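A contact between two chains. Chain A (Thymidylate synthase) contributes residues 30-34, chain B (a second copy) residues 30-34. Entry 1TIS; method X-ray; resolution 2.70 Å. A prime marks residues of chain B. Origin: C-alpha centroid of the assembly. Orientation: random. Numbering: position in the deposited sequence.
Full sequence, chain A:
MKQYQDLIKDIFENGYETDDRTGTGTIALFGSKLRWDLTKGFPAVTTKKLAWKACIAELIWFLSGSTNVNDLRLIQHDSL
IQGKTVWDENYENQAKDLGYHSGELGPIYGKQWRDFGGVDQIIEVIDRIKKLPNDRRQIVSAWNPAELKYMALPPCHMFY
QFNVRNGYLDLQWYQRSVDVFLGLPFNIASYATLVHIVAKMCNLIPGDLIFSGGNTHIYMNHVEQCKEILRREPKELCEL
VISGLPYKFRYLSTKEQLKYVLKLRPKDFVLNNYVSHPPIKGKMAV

Chain A (30-34) FGSKL
Chain B, residues 30-34: FGSKL

The two segments, related by an exact two-fold axis, run roughly antiparallel, with their 31-to-33 directions 152° apart. Register is set by Lys33 meeting its own copy, CA of Lys33 to CA of Lys33′ at 7.3 Å. Contacts between different atoms, such as the lysine-to-carbonyl hydrogen bonds, therefore occur twice.

Lys33 does most of the work. Its backbone is extended (phi/psi -163/145), its CA-to-CB bond points toward the partner, and its side chain adopts t, t, m, t (163°, 159°, -72°, 174°). The chain is extended except for a bend at chi3, and it ends at the partner backbone, where Lys33 NZ donates a hydrogen bond to Ser32′ O at 2.6 Å; Lys33′ NZ repays it to Ser32 O, also at 2.6 Å. On the way the aliphatic portions pack together, CB of Lys33 lying 3.7 Å from CD of Lys33′. The price is proximity of like charges, Lys33 NZ and Lys33′ NZ being 4.4 Å apart, while each amine is also hydrogen-bonded elsewhere in the structure.

Ser32 (-117/169) contributes its carbonyl across the contact; its CA-to-CB bond points away, with chi1 m at -36°, and OG is hydrogen-bonded elsewhere in the structure. Gly31 sits at 117/72, where a CB would jam against the preceding carbonyl O. Phe30 (-94/115; chi1 t, chi2 69°) and Leu34 (-140/168; m, t) flank the contact without touching the partner stretch.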

ATOM      1  N   PHE A  30      -7.049  -2.705  12.456  1.00 18.23           N
ATOM      2  CA  PHE A  30      -6.593  -2.038  11.219  1.00 16.58           C
ATOM      3  C   PHE A  30      -5.102  -1.711  11.246  1.00 14.06           C
ATOM      4  O   PHE A  30      -4.650  -0.909  12.071  1.00 22.99           O
ATOM      5  CB  PHE A  30      -7.397  -0.723  11.009  1.00 15.38           C
ATOM      6  CG  PHE A  30      -6.965   0.196   9.871  1.00 14.24           C
ATOM      7  CD1 PHE A  30      -7.154  -0.186   8.550  1.00 10.16           C
ATOM      8  CD2 PHE A  30      -6.388   1.430  10.178  1.00 13.06           C
ATOM      9  CE1 PHE A  30      -6.760   0.668   7.546  1.00  7.94           C
ATOM     10  CE2 PHE A  30      -5.999   2.280   9.165  1.00 10.65           C
ATOM     11  CZ  PHE A  30      -6.188   1.891   7.851  1.00  9.51           C
ATOM     12  N   GLY A  31      -4.299  -2.304  10.402  1.00  8.97           N
ATOM     13  CA  GLY A  31      -2.921  -1.907  10.359  1.00  4.62           C
ATOM     14  C   GLY A  31      -2.046  -3.039  10.748  1.00  7.48           C
ATOM     15  O   GLY A  31      -1.488  -2.977  11.813  1.00 13.73           O
ATOM     16  N   SER A  32      -1.841  -4.091   9.980  1.00 14.59           N
ATOM     17  CA  SER A  32      -0.935  -5.173  10.373  1.00 17.25           C
ATOM     18  C   SER A  32       0.230  -5.251   9.379  1.00 19.26           C
ATOM     19  O   SER A  32       0.189  -4.605   8.343  1.00 24.31           O
ATOM     20  CB  SER A  32      -1.747  -6.458  10.398  1.00 15.26           C
ATOM     21  OG  SER A  32      -3.046  -6.110  10.875  1.00 11.98           O
ATOM     22  N   LYS A  33       1.305  -5.989   9.607  1.00 23.70           N
ATOM     23  CA  LYS A  33       2.410  -6.199   8.681  1.00 16.31           C
ATOM     24  C   LYS A  33       3.134  -7.435   9.227  1.00 15.22           C
ATOM     25  O   LYS A  33       3.124  -7.675  10.439  1.00 12.17           O
ATOM     26  CB  LYS A  33       3.303  -4.971   8.675  1.00 15.31           C
ATOM     27  CG  LYS A  33       4.691  -5.151   8.082  1.00 19.74           C
ATOM     28  CD  LYS A  33       5.290  -3.806   7.651  1.00 24.32           C
ATOM     29  CE  LYS A  33       4.514  -3.384   6.406  1.00 26.77           C
ATOM     30  NZ  LYS A  33       4.838  -2.058   5.932  1.00 29.26           N
ATOM     31  N   LEU A  34       3.687  -8.319   8.425  1.00 12.45           N
ATOM     32  CA  LEU A  34       4.422  -9.472   8.937  1.00 13.14           C
ATOM     33  C   LEU A  34       5.638  -9.612   8.015  1.00 15.51           C
ATOM     34  O   LEU A  34       5.614  -8.928   6.986  1.00 20.90           O
ATOM     35  CB  LEU A  34       3.579 -10.728   8.833  1.00  9.20           C
ATOM     36  CG  LEU A  34       2.176 -10.797   9.421  1.00  4.93           C
ATOM     37  CD1 LEU A  34       1.608 -12.144   9.049  1.00  4.19           C
ATOM     38  CD2 LEU A  34       2.162 -10.657  10.934  1.00  2.01           C
TER
ATOM     39  N   PHE B  30      13.844  -2.413   3.833  1.00 18.23           N
ATOM     40  CA  PHE B  30      12.564  -2.460   3.096  1.00 16.58           C
ATOM     41  C   PHE B  30      11.431  -3.057   3.927  1.00 14.06           C
ATOM     42  O   PHE B  30      11.478  -4.234   4.298  1.00 22.99           O
ATOM     43  CB  PHE B  30      12.740  -3.301   1.800  1.00 15.38           C
ATOM     44  CG  PHE B  30      11.491  -3.605   0.979  1.00 14.24           C
ATOM     45  CD1 PHE B  30      10.841  -2.591   0.289  1.00 10.16           C
ATOM     46  CD2 PHE B  30      11.019  -4.918   0.923  1.00 13.06           C
ATOM     47  CE1 PHE B  30       9.720  -2.898  -0.449  1.00  7.94           C
ATOM     48  CE2 PHE B  30       9.896  -5.216   0.179  1.00 10.65           C
ATOM     49  CZ  PHE B  30       9.253  -4.199  -0.503  1.00  9.51           C
ATOM     50  N   GLY B  31      10.417  -2.303   4.264  1.00  8.97           N
ATOM     51  CA  GLY B  31       9.306  -2.902   4.947  1.00  4.62           C
ATOM     52  C   GLY B  31       9.157  -2.317   6.301  1.00  7.48           C
ATOM     53  O   GLY B  31       9.438  -3.010   7.245  1.00 13.73           O
ATOM     54  N   SER B  32       8.722  -1.092   6.517  1.00 14.59           N
ATOM     55  CA  SER B  32       8.545  -0.559   7.869  1.00 17.25           C
ATOM     56  C   SER B  32       7.062  -0.241   8.103  1.00 19.26           C
ATOM     57  O   SER B  32       6.280  -0.267   7.165  1.00 24.31           O
ATOM     58  CB  SER B  32       9.415   0.682   7.985  1.00 15.26           C
ATOM     59  OG  SER B  32      10.600   0.421   7.235  1.00 11.98           O
ATOM     60  N   LYS B  33       6.583   0.048   9.302  1.00 23.70           N
ATOM     61  CA  LYS B  33       5.215   0.455   9.601  1.00 16.31           C
ATOM     62  C   LYS B  33       5.302   1.080  10.998  1.00 15.22           C
ATOM     63  O   LYS B  33       6.154   0.687  11.803  1.00 12.17           O
ATOM     64  CB  LYS B  33       4.310  -0.763   9.576  1.00 15.31           C
ATOM     65  CG  LYS B  33       2.950  -0.604  10.237  1.00 19.74           C
ATOM     66  CD  LYS B  33       1.956  -1.651   9.719  1.00 24.32           C
ATOM     67  CE  LYS B  33       1.616  -1.233   8.290  1.00 26.77           C
ATOM     68  NZ  LYS B  33       0.797  -2.186   7.578  1.00 29.26           N
ATOM     69  N   LEU B  34       4.557   2.110  11.338  1.00 12.45           N
ATOM     70  CA  LEU B  34       4.596   2.680  12.682  1.00 13.14           C
ATOM     71  C   LEU B  34       3.136   3.002  13.021  1.00 15.51           C
ATOM     72  O   LEU B  34       2.339   2.937  12.080  1.00 20.90           O
ATOM     73  CB  LEU B  34       5.399   3.966  12.691  1.00  9.20           C
ATOM     74  CG  LEU B  34       6.818   4.023  12.141  1.00  4.93           C
ATOM     75  CD1 LEU B  34       7.264   5.461  12.221  1.00  4.19           C
ATOM     76  CD2 LEU B  34       7.791   3.160  12.927  1.00  2.01           C
TER